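Local coordinates for aryl acylamidase (bacterium CSBL00001, PDB 4YJ6), which probably hydrolyses aryl acylamides, cleaving the amide bond between an acyl group and an aromatic amine, as a member of the amidase signature family, at residues N386-F389 and D390-L394; R464-D467 and L468-I471; S33-D36 and L37-R41; V17-K21 and S22-S26. All coordinates share one frame; numbering follows the deposited sequence.

Following the chain from the N terminus, interaction 4 comes first: it ends helix 13-21 and turns the chain toward helix 27-45. Interaction 3 lies within that second helix, with nearest atoms about 5 Å from interaction 4. Much later, interaction 1 takes the chain from the end of helix 368-389 into strand 394-398 of the large mixed sheet, and interaction 2 starts helix 467-480 after strand 454-462 of the same sheet. All four are local and in series, so none nests in or crosses another. Interactions 1 and 2 touch where L394 CD2 packs on D469 O, whereas interactions 1 and 3 lie on opposite sides of the chain's centre, their own centres about 45 Å apart.

Interaction 1 (N386-F389 and D390-L394); sequences NGVF and DRFDL
N386 and D390 join the last regular turn of the helix to the chain that leaves it, through D390 N and N386 O at 2.9 Å. Two residues on, V388 O takes two backbone donors: F392 N lies 2.9 Å from V388 O, nearly along the C=O axis, while R391 N reaches the same oxygen from above the carbonyl plane. Here the two amides share one acceptor as the chain leaves the helix. Water 1 lies 2.8 Å from both F389 O and F392 O, within donating reach of each, and water 2 donates to F389 O.

Among the side chains, F389 does most of the work. Its CG stands anti to the carbonyl carbon (chi1 -68°), which carries the ring along the outgoing chain. CE1 meets L394 CA at 3.8 Å, with D393 O also at the ring edge, and CD1 lies 3.5 Å from F392 O. The F389 CA-H adds a contact to that same F392 oxygen. F392 turns its own ring edge to the helix end, V388 O lying in the ring plane 3.4 Å from F392 CD2, and its CB rests against V388 CG1. Branched V388 suits this buried spot, offering a methyl without a long chain to fold away. Cutting F389 back to an alanine would probably open a gap beside L394 CA and strip D393 O and F392 O of their ring contacts.

F389 also packs on I461 of strand 454-462, F392 on K270 of strand 270-273, and L394 on both strands, so the helix end, through F389, and the chain leaving it both pack on the large mixed sheet.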
loop_
_atom_site.group_PDB
_atom_site.type_symbol
_atom_site.label_atom_id
_atom_site.label_comp_id
_atom_site.label_asym_id
_atom_site.label_seq_id
_atom_site.Cartn_x
_atom_site.Cartn_y
_atom_site.Cartn_z
ATOM N N ASN A 386 22.090 -1.659 -3.398
ATOM C CA ASN A 386 22.821 -1.175 -4.559
ATOM C C ASN A 386 23.814 -2.241 -5.066
ATOM O O ASN A 386 24.056 -2.342 -6.259
ATOM C CB ASN A 386 23.602 0.101 -4.225
ATOM C CG ASN A 386 22.700 1.341 -4.150
ATOM O OD1 ASN A 386 22.963 2.285 -3.378
ATOM N ND2 ASN A 386 21.646 1.323 -4.899
ATOM N N GLY A 387 24.398 -2.996 -4.151
ATOM C CA GLY A 387 25.343 -4.049 -4.546
ATOM C C GLY A 387 24.656 -5.092 -5.417
ATOM O O GLY A 387 25.256 -5.647 -6.331
ATOM N N VAL A 388 23.390 -5.387 -5.128
ATOM C CA VAL A 388 22.631 -6.282 -5.990
ATOM C C VAL A 388 22.443 -5.656 -7.370
ATOM O O VAL A 388 22.664 -6.301 -8.394
ATOM C CB VAL A 388 21.260 -6.611 -5.349
ATOM C CG1 VAL A 388 20.311 -7.315 -6.347
ATOM C CG2 VAL A 388 21.475 -7.488 -4.094
ATOM N N PHE A 389 22.014 -4.384 -7.417
ATOM C CA PHE A 389 21.711 -3.802 -8.719
ATOM C C PHE A 389 22.937 -3.409 -9.545
ATOM O O PHE A 389 22.809 -3.075 -10.729
ATOM C CB PHE A 389 20.676 -2.649 -8.524
ATOM C CG PHE A 389 19.335 -3.195 -8.098
ATOM C CD1 PHE A 389 18.568 -3.913 -9.010
ATOM C CD2 PHE A 389 18.905 -3.103 -6.784
ATOM C CE1 PHE A 389 17.361 -4.498 -8.625
ATOM C CE2 PHE A 389 17.705 -3.700 -6.382
ATOM C CZ PHE A 389 16.939 -4.418 -7.319
ATOM N N ASP A 390 24.127 -3.521 -8.954
ATOM C CA ASP A 390 25.360 -3.414 -9.739
ATOM C C ASP A 390 25.470 -4.562 -10.747
ATOM O O ASP A 390 26.060 -4.411 -11.827
ATOM C CB ASP A 390 26.565 -3.476 -8.823
ATOM C CG ASP A 390 26.875 -2.163 -8.131
ATOM O OD1 ASP A 390 26.379 -1.081 -8.541
ATOM O OD2 ASP A 390 27.673 -2.214 -7.164
ATOM N N ARG A 391 24.876 -5.702 -10.389
ATOM C CA ARG A 391 25.014 -6.927 -11.162
ATOM C C ARG A 391 23.720 -7.525 -11.707
ATOM O O ARG A 391 23.799 -8.329 -12.642
ATOM C CB ARG A 391 25.699 -7.976 -10.300
ATOM C CG ARG A 391 27.083 -7.543 -9.804
ATOM C CD ARG A 391 27.803 -8.723 -9.169
ATOM N NE ARG A 391 29.180 -8.418 -8.780
ATOM C CZ ARG A 391 29.639 -8.405 -7.524
ATOM N NH1 ARG A 391 28.831 -8.657 -6.494
ATOM N NH2 ARG A 391 30.922 -8.128 -7.293
ATOM N N PHE A 392 22.557 -7.158 -11.146
ATOM C CA PHE A 392 21.282 -7.759 -11.526
ATOM C C PHE A 392 20.309 -6.690 -11.958
ATOM O O PHE A 392 20.398 -5.528 -11.528
ATOM C CB PHE A 392 20.676 -8.539 -10.337
ATOM C CG PHE A 392 21.510 -9.772 -9.969
ATOM C CD1 PHE A 392 21.266 -10.980 -10.579
ATOM C CD2 PHE A 392 22.526 -9.660 -9.046
ATOM C CE1 PHE A 392 22.064 -12.104 -10.264
ATOM C CE2 PHE A 392 23.329 -10.751 -8.720
ATOM C CZ PHE A 392 23.082 -11.986 -9.322
ATOM N N ASP A 393 19.362 -7.102 -12.790
ATOM C CA ASP A 393 18.296 -6.230 -13.252
ATOM C C ASP A 393 17.096 -6.184 -12.300
ATOM O O ASP A 393 16.362 -5.220 -12.304
ATOM C CB ASP A 393 17.819 -6.692 -14.645
ATOM C CG ASP A 393 18.946 -6.711 -15.662
ATOM O OD1 ASP A 393 19.603 -5.661 -15.837
ATOM O OD2 ASP A 393 19.208 -7.765 -16.266
ATOM N N LEU A 394 16.892 -7.220 -11.499
ATOM C CA LEU A 394 15.716 -7.330 -10.646
ATOM C C LEU A 394 16.100 -8.156 -9.445
ATOM O O LEU A 394 17.015 -8.961 -9.543
ATOM C CB LEU A 394 14.573 -8.063 -11.356
ATOM C CG LEU A 394 13.854 -7.357 -12.501
ATOM C CD1 LEU A 394 13.048 -8.406 -13.301
ATOM C CD2 LEU A 394 12.928 -6.209 -12.008
HETATM O O HOH W 1 20.380 -2.828 -12.185
HETATM O O HOH W 2 23.771 -3.294 -13.476
#

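Interaction 2 (R464-D467 and L468-I471); sequences RQAD and LDVI
A466 occupies the N-cap of helix 467-480, and its contact with D469 belongs to the first turn of that helix. The carbonyl A466 O serves two amides: V470 N, 3.3 Å from A466 O and in the carbonyl plane, makes the first regular helical bond, and D469 N adds a weak one. The next bond, from I471 N to D467 O at 3.0 Å, is straighter, with an angle of 166° at the hydrogen, and shows the helix already settled.

Side chains follow the same turn. The methyl of A466 sits against the carboxylate of D469, with A466 CB 3.6 Å from D469 OD2; the small methyl lets the carboxylate lie alongside it, the CG of D469 being beside its own backbone N (chi1 -77°). A negative group in the first turn probably gains from the helix dipole. V470 rests CG2 on A466 O at 3.6 Å, and I471 lays CG1 over D467 O at 3.5 Å, each branched chain covering the carbonyl of the turn before. Ahead of the cap, water 3 donates to Q465 O and accepts from L468 N, 3.0 Å from the water, giving an early amide of the helix a partner.

D467 directs its carboxylate out of this turn: OD1 forms a salt bridge with R206 and a hydrogen bond with S203, two partners for a buried charge. V470 and I471 pack on F200 of strand 198-201. Acidic D467 and D469 just past the cap, with apolar V470 and I471 turned to a strand, are characteristic of the N-terminal turn of a helix packed against a beta sheet.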
loop_
_atom_site.group_PDB
_atom_site.type_symbol
_atom_site.label_atom_id
_atom_site.label_comp_id
_atom_site.label_asym_id
_atom_site.label_seq_id
_atom_site.Cartn_x
_atom_site.Cartn_y
_atom_site.Cartn_z
ATOM N N ARG A 464 17.045 1.650 -8.594
ATOM C CA ARG A 464 16.485 3.004 -8.426
ATOM C C ARG A 464 15.924 3.524 -9.736
ATOM O O ARG A 464 16.569 3.460 -10.773
ATOM C CB ARG A 464 17.562 3.966 -7.858
ATOM C CG ARG A 464 17.962 3.647 -6.384
ATOM C CD ARG A 464 16.939 4.160 -5.307
ATOM N NE ARG A 464 16.858 5.601 -5.341
ATOM C CZ ARG A 464 17.045 6.454 -4.337
ATOM N NH1 ARG A 464 17.245 6.120 -3.042
ATOM N NH2 ARG A 464 16.939 7.706 -4.643
ATOM N N GLN A 465 14.694 4.060 -9.670
ATOM C CA GLN A 465 13.994 4.666 -10.820
ATOM C C GLN A 465 13.617 3.693 -11.936
ATOM O O GLN A 465 13.171 4.124 -13.009
ATOM C CB GLN A 465 14.735 5.909 -11.346
ATOM C CG GLN A 465 14.431 7.126 -10.434
ATOM C CD GLN A 465 15.440 8.233 -10.628
ATOM O OE1 GLN A 465 15.328 9.039 -11.544
ATOM N NE2 GLN A 465 16.460 8.253 -9.795
ATOM N N ALA A 466 13.736 2.387 -11.673
ATOM C CA ALA A 466 13.377 1.403 -12.688
ATOM C C ALA A 466 11.942 0.900 -12.510
ATOM O O ALA A 466 11.654 -0.303 -12.569
ATOM C CB ALA A 466 14.397 0.215 -12.691
ATOM N N ASP A 467 11.014 1.829 -12.321
ATOM C CA ASP A 467 9.609 1.468 -12.192
ATOM C C ASP A 467 9.113 0.645 -13.374
ATOM O O ASP A 467 8.332 -0.294 -13.193
ATOM C CB ASP A 467 8.745 2.729 -12.128
ATOM C CG ASP A 467 9.115 3.642 -10.973
ATOM O OD1 ASP A 467 10.220 4.213 -11.036
ATOM O OD2 ASP A 467 8.324 3.727 -10.006
ATOM N N LEU A 468 9.543 0.988 -14.586
ATOM C CA LEU A 468 8.991 0.264 -15.747
ATOM C C LEU A 468 9.510 -1.193 -15.749
ATOM O O LEU A 468 8.801 -2.087 -16.174
ATOM C CB LEU A 468 9.391 0.948 -17.070
ATOM C CG LEU A 468 8.791 2.351 -17.261
ATOM C CD1 LEU A 468 8.960 2.885 -18.692
ATOM C CD2 LEU A 468 7.373 2.343 -16.906
ATOM N N ASP A 469 10.720 -1.437 -15.243
ATOM C CA ASP A 469 11.231 -2.822 -15.170
ATOM C C ASP A 469 10.339 -3.630 -14.223
ATOM O O ASP A 469 10.091 -4.824 -14.434
ATOM C CB ASP A 469 12.663 -2.861 -14.609
ATOM C CG ASP A 469 13.735 -2.457 -15.624
ATOM O OD1 ASP A 469 13.433 -2.366 -16.837
ATOM O OD2 ASP A 469 14.907 -2.262 -15.191
ATOM N N VAL A 470 9.899 -3.000 -13.141
ATOM C CA VAL A 470 9.024 -3.676 -12.169
ATOM C C VAL A 470 7.686 -3.989 -12.841
ATOM O O VAL A 470 7.170 -5.098 -12.699
ATOM C CB VAL A 470 8.805 -2.847 -10.905
ATOM C CG1 VAL A 470 7.817 -3.550 -9.934
ATOM C CG2 VAL A 470 10.151 -2.612 -10.196
ATOM N N ILE A 471 7.123 -3.020 -13.555
ATOM C CA ILE A 471 5.870 -3.257 -14.286
ATOM C C ILE A 471 6.089 -4.417 -15.289
ATOM O O ILE A 471 5.272 -5.314 -15.381
ATOM C CB ILE A 471 5.407 -2.008 -15.057
ATOM C CG1 ILE A 471 4.955 -0.890 -14.091
ATOM C CG2 ILE A 471 4.282 -2.350 -16.014
ATOM C CD1 ILE A 471 3.651 -1.198 -13.319
HETATM O O HOH W 3 11.407 3.286 -15.085
#

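Interaction 3 (S33-D36 and L37-R41); sequences STID and LIEQR
S33 to D36 and L37 to Q40 are joined by four successive backbone hydrogen bonds, each N-H reaching the carbonyl four residues back. E39 N to I35 O is the shortest at 2.8 Å and nearly straight, with an angle of 169° at the hydrogen, whereas L37 N meets S33 O at 3.2 Å from a direction tilted out of the carbonyl plane. I38 N to T34 O and Q40 N to D36 O, both 2.9 Å, complete the set, and R41 N carries the pattern on to L37 O.

Apolar contact runs along the same four-residue spacing. I35 and E39 lie side by side and point the same way, I35 CG2 resting 4.1 Å from E39 CG. The aliphatic part of the glutamate thus acts as a hydrocarbon neighbour, and a bend at chi2 (-61°) then turns its carboxylate aside. L37 brings CG to 3.5 Å from S33 O, and I38 sets CG1 at the same distance from T34 O, so the two side chains lie over carbonyls already engaged in the helix.

This is the regular interior of an amphipathic alpha helix, 27-45: T34, I35 and I38 all meet L128 of strand 126-131, and I35 and I38 also meet Y53 of helix 53-69. Beta-branched and apolar residues suit that buried side, while D36 and Q40 lie on the exposed one.

Several polar ends have partners nearby. T34 OG1 and S33 OG bond back to V30 O and E29 O, which lets hydroxyl residues sit buried in the helix. E39 OE2 bonds to Y53 and forms a salt bridge with K51, and R41 NE pairs with D173.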
loop_
_atom_site.group_PDB
_atom_site.type_symbol
_atom_site.label_atom_id
_atom_site.label_comp_id
_atom_site.label_asym_id
_atom_site.label_seq_id
_atom_site.Cartn_x
_atom_site.Cartn_y
_atom_site.Cartn_z
ATOM N N SER A 33 -24.086 1.772 -8.288
ATOM C CA SER A 33 -23.780 0.346 -8.261
ATOM C C SER A 33 -22.604 0.043 -7.339
ATOM O O SER A 33 -22.562 -1.026 -6.726
ATOM C CB SER A 33 -23.473 -0.164 -9.660
ATOM O OG SER A 33 -24.618 -0.075 -10.496
ATOM N N THR A 34 -21.660 0.972 -7.241
ATOM C CA THR A 34 -20.520 0.776 -6.334
ATOM C C THR A 34 -21.014 0.923 -4.898
ATOM O O THR A 34 -20.615 0.191 -4.006
ATOM C CB THR A 34 -19.381 1.780 -6.609
ATOM O OG1 THR A 34 -18.908 1.581 -7.945
ATOM C CG2 THR A 34 -18.190 1.545 -5.644
ATOM N N ILE A 35 -21.916 1.872 -4.687
ATOM C CA ILE A 35 -22.487 2.088 -3.369
ATOM C C ILE A 35 -23.214 0.807 -2.947
ATOM O O ILE A 35 -23.097 0.364 -1.809
ATOM C CB ILE A 35 -23.441 3.306 -3.376
ATOM C CG1 ILE A 35 -22.627 4.601 -3.415
ATOM C CG2 ILE A 35 -24.370 3.321 -2.137
ATOM C CD1 ILE A 35 -23.482 5.904 -3.710
ATOM N N ASP A 36 -23.946 0.210 -3.875
ATOM C CA ASP A 36 -24.666 -1.015 -3.563
ATOM C C ASP A 36 -23.692 -2.091 -3.084
ATOM O O ASP A 36 -23.969 -2.796 -2.097
ATOM C CB ASP A 36 -25.415 -1.549 -4.778
ATOM C CG ASP A 36 -26.599 -0.687 -5.179
ATOM O OD1 ASP A 36 -27.077 0.113 -4.340
ATOM O OD2 ASP A 36 -27.035 -0.837 -6.349
ATOM N N LEU A 37 -22.555 -2.223 -3.779
ATOM C CA LEU A 37 -21.550 -3.230 -3.399
ATOM C C LEU A 37 -20.957 -2.933 -2.019
ATOM O O LEU A 37 -20.745 -3.846 -1.230
ATOM C CB LEU A 37 -20.412 -3.301 -4.436
ATOM C CG LEU A 37 -20.785 -3.925 -5.769
ATOM C CD1 LEU A 37 -19.638 -3.784 -6.745
ATOM C CD2 LEU A 37 -21.140 -5.415 -5.593
ATOM N N ILE A 38 -20.671 -1.663 -1.735
ATOM C CA ILE A 38 -20.146 -1.319 -0.432
ATOM C C ILE A 38 -21.183 -1.659 0.626
ATOM O O ILE A 38 -20.865 -2.261 1.641
ATOM C CB ILE A 38 -19.776 0.187 -0.329
ATOM C CG1 ILE A 38 -18.567 0.501 -1.246
ATOM C CG2 ILE A 38 -19.511 0.548 1.115
ATOM C CD1 ILE A 38 -18.271 2.044 -1.421
ATOM N N GLU A 39 -22.432 -1.237 0.413
ATOM C CA GLU A 39 -23.442 -1.464 1.434
ATOM C C GLU A 39 -23.708 -2.951 1.672
ATOM O O GLU A 39 -24.008 -3.360 2.792
ATOM C CB GLU A 39 -24.739 -0.711 1.065
ATOM C CG GLU A 39 -24.543 0.790 1.079
ATOM C CD GLU A 39 -24.143 1.315 2.454
ATOM O OE1 GLU A 39 -24.787 0.940 3.466
ATOM O OE2 GLU A 39 -23.170 2.092 2.528
ATOM N N GLN A 40 -23.581 -3.751 0.621
ATOM C CA GLN A 40 -23.889 -5.169 0.672
ATOM C C GLN A 40 -22.714 -5.980 1.241
ATOM O O GLN A 40 -22.914 -6.916 2.016
ATOM C CB GLN A 40 -24.180 -5.670 -0.736
ATOM C CG GLN A 40 -24.487 -7.162 -0.783
ATOM C CD GLN A 40 -24.487 -7.734 -2.190
ATOM O OE1 GLN A 40 -23.771 -7.255 -3.065
ATOM N NE2 GLN A 40 -25.284 -8.782 -2.405
ATOM N N ARG A 41 -21.495 -5.595 0.863
ATOM C CA ARG A 41 -20.320 -6.468 1.046
ATOM C C ARG A 41 -19.364 -5.976 2.136
ATOM O O ARG A 41 -18.678 -6.774 2.777
ATOM C CB ARG A 41 -19.565 -6.603 -0.286
ATOM C CG ARG A 41 -20.343 -7.352 -1.367
ATOM C CD ARG A 41 -19.516 -7.581 -2.604
ATOM N NE ARG A 41 -18.512 -8.631 -2.383
ATOM C CZ ARG A 41 -18.743 -9.928 -2.541
ATOM N NH1 ARG A 41 -19.942 -10.357 -2.968
ATOM N NH2 ARG A 41 -17.775 -10.800 -2.316
#

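Interaction 4 (V17-K21 and S22-S26); sequences VELVK and SKQIS
E18 O is gripped twice by S22: OG donates to it at 2.7 Å and the backbone N at 2.9 Å, the two arriving from opposite faces of the carbonyl plane. The hydroxyl reaches the oxygen because OG sits between its own backbone N and carbonyl carbon (chi1 65°), folded back over the helix end. The same hydroxyl accepts from Q24 NE2, which lies 2.9 Å from S22 OG, so the glutamine chain is held across the turn. Without the hydroxyl, as in an alanine, E18 O would probably keep only the backbone bond of this pair and the Q24 amide would lose its acceptor.

Beyond S22 the backbone reverses. Q24 N reaches L19 O at 2.9 Å, nearly in line with the carbonyl bond, K23 N reaches V20 O from above its plane, and I25 N adds a weak bond to L19 O. Water 4 joins V20 O to I25 O, donating to both.

Apolar groups close under the turn. CG2 of I25 lies 3.6 Å from L19 CB and 3.8 Å from V20 CG2, resting against both near the helix end, and L19 CD1 lies against the amide end of Q24, 3.5 Å from Q24 OE1. Branched I25 fits this buried place, where it and V20 also meet V30 of helix 27-45. S26 is the N-cap of that next helix, its OG bonding to R28 N and to E64.

K23, at positive phi (61°), holds the C-prime position, often a glycine but here an exposed lysine; with the Q24 and K23 amide bonds this makes a Schellman motif, a classic helix ending.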
loop_
_atom_site.group_PDB
_atom_site.type_symbol
_atom_site.label_atom_id
_atom_site.label_comp_id
_atom_site.label_asym_id
_atom_site.label_seq_id
_atom_site.Cartn_x
_atom_site.Cartn_y
_atom_site.Cartn_z
ATOM N N VAL A 17 -13.299 2.447 -17.636
ATOM C CA VAL A 17 -12.978 3.610 -18.458
ATOM C C VAL A 17 -13.652 3.465 -19.830
ATOM O O VAL A 17 -14.233 4.403 -20.368
ATOM C CB VAL A 17 -11.465 3.756 -18.649
ATOM C CG1 VAL A 17 -11.139 4.683 -19.819
ATOM C CG2 VAL A 17 -10.820 4.280 -17.357
ATOM N N GLU A 18 -13.548 2.276 -20.407
ATOM C CA GLU A 18 -14.110 2.075 -21.752
ATOM C C GLU A 18 -15.642 2.089 -21.731
ATOM O O GLU A 18 -16.280 2.635 -22.652
ATOM C CB GLU A 18 -13.556 0.771 -22.343
ATOM C CG GLU A 18 -14.228 0.322 -23.640
ATOM C CD GLU A 18 -14.001 1.264 -24.799
ATOM O OE1 GLU A 18 -13.056 2.089 -24.752
ATOM O OE2 GLU A 18 -14.784 1.170 -25.774
ATOM N N LEU A 19 -16.239 1.463 -20.713
ATOM C CA LEU A 19 -17.697 1.430 -20.561
ATOM C C LEU A 19 -18.235 2.855 -20.451
ATOM O O LEU A 19 -19.260 3.199 -21.032
ATOM C CB LEU A 19 -18.095 0.708 -19.285
ATOM C CG LEU A 19 -18.657 -0.725 -19.286
ATOM C CD1 LEU A 19 -18.685 -1.441 -20.651
ATOM C CD2 LEU A 19 -18.054 -1.576 -18.184
ATOM N N VAL A 20 -17.526 3.697 -19.711
ATOM C CA VAL A 20 -18.010 5.063 -19.509
ATOM C C VAL A 20 -17.743 5.928 -20.761
ATOM O O VAL A 20 -18.631 6.658 -21.215
ATOM C CB VAL A 20 -17.368 5.664 -18.216
ATOM C CG1 VAL A 20 -17.606 7.173 -18.140
ATOM C CG2 VAL A 20 -17.929 4.944 -16.964
ATOM N N LYS A 21 -16.562 5.791 -21.368
ATOM C CA LYS A 21 -16.208 6.596 -22.526
ATOM C C LYS A 21 -17.130 6.284 -23.700
ATOM O O LYS A 21 -17.520 7.187 -24.462
ATOM C CB LYS A 21 -14.766 6.328 -22.953
ATOM C CG LYS A 21 -14.388 7.029 -24.245
ATOM C CD LYS A 21 -13.215 6.391 -24.926
ATOM C CE LYS A 21 -13.371 6.536 -26.465
ATOM N NZ LYS A 21 -14.667 5.938 -27.035
ATOM N N SER A 22 -17.472 5.014 -23.863
ATOM C CA SER A 22 -18.365 4.610 -24.950
ATOM C C SER A 22 -19.847 4.797 -24.638
ATOM O O SER A 22 -20.716 4.394 -25.434
ATOM C CB SER A 22 -18.110 3.155 -25.329
ATOM O OG SER A 22 -18.437 2.300 -24.258
ATOM N N LYS A 23 -20.135 5.421 -23.495
ATOM C CA LYS A 23 -21.506 5.680 -23.052
ATOM C C LYS A 23 -22.338 4.421 -22.833
ATOM O O LYS A 23 -23.567 4.457 -22.922
ATOM C CB LYS A 23 -22.221 6.632 -24.028
ATOM C CG LYS A 23 -21.446 7.919 -24.271
ATOM C CD LYS A 23 -22.142 8.850 -25.289
ATOM C CE LYS A 23 -21.276 10.079 -25.612
ATOM N NZ LYS A 23 -21.788 10.841 -26.825
ATOM N N GLN A 24 -21.695 3.299 -22.535
ATOM C CA GLN A 24 -22.453 2.107 -22.193
ATOM C C GLN A 24 -23.038 2.169 -20.794
ATOM O O GLN A 24 -24.062 1.546 -20.503
ATOM C CB GLN A 24 -21.598 0.865 -22.302
ATOM C CG GLN A 24 -21.254 0.482 -23.728
ATOM C CD GLN A 24 -20.362 -0.745 -23.746
ATOM O OE1 GLN A 24 -20.789 -1.826 -23.368
ATOM N NE2 GLN A 24 -19.103 -0.557 -24.130
ATOM N N ILE A 25 -22.385 2.922 -19.919
ATOM C CA ILE A 25 -22.871 3.062 -18.559
ATOM C C ILE A 25 -22.592 4.501 -18.155
ATOM O O ILE A 25 -21.556 5.046 -18.512
ATOM C CB ILE A 25 -22.151 2.080 -17.589
ATOM C CG1 ILE A 25 -22.814 2.100 -16.210
ATOM C CG2 ILE A 25 -20.655 2.404 -17.475
ATOM C CD1 ILE A 25 -22.286 0.970 -15.285
ATOM N N SER A 26 -23.528 5.116 -17.443
ATOM C CA SER A 26 -23.331 6.472 -16.935
ATOM C C SER A 26 -22.456 6.465 -15.684
ATOM O O SER A 26 -22.554 5.559 -14.892
ATOM C CB SER A 26 -24.678 7.063 -16.507
ATOM O OG SER A 26 -24.474 8.398 -16.015
HETATM O O HOH W 4 -20.897 7.352 -19.942
#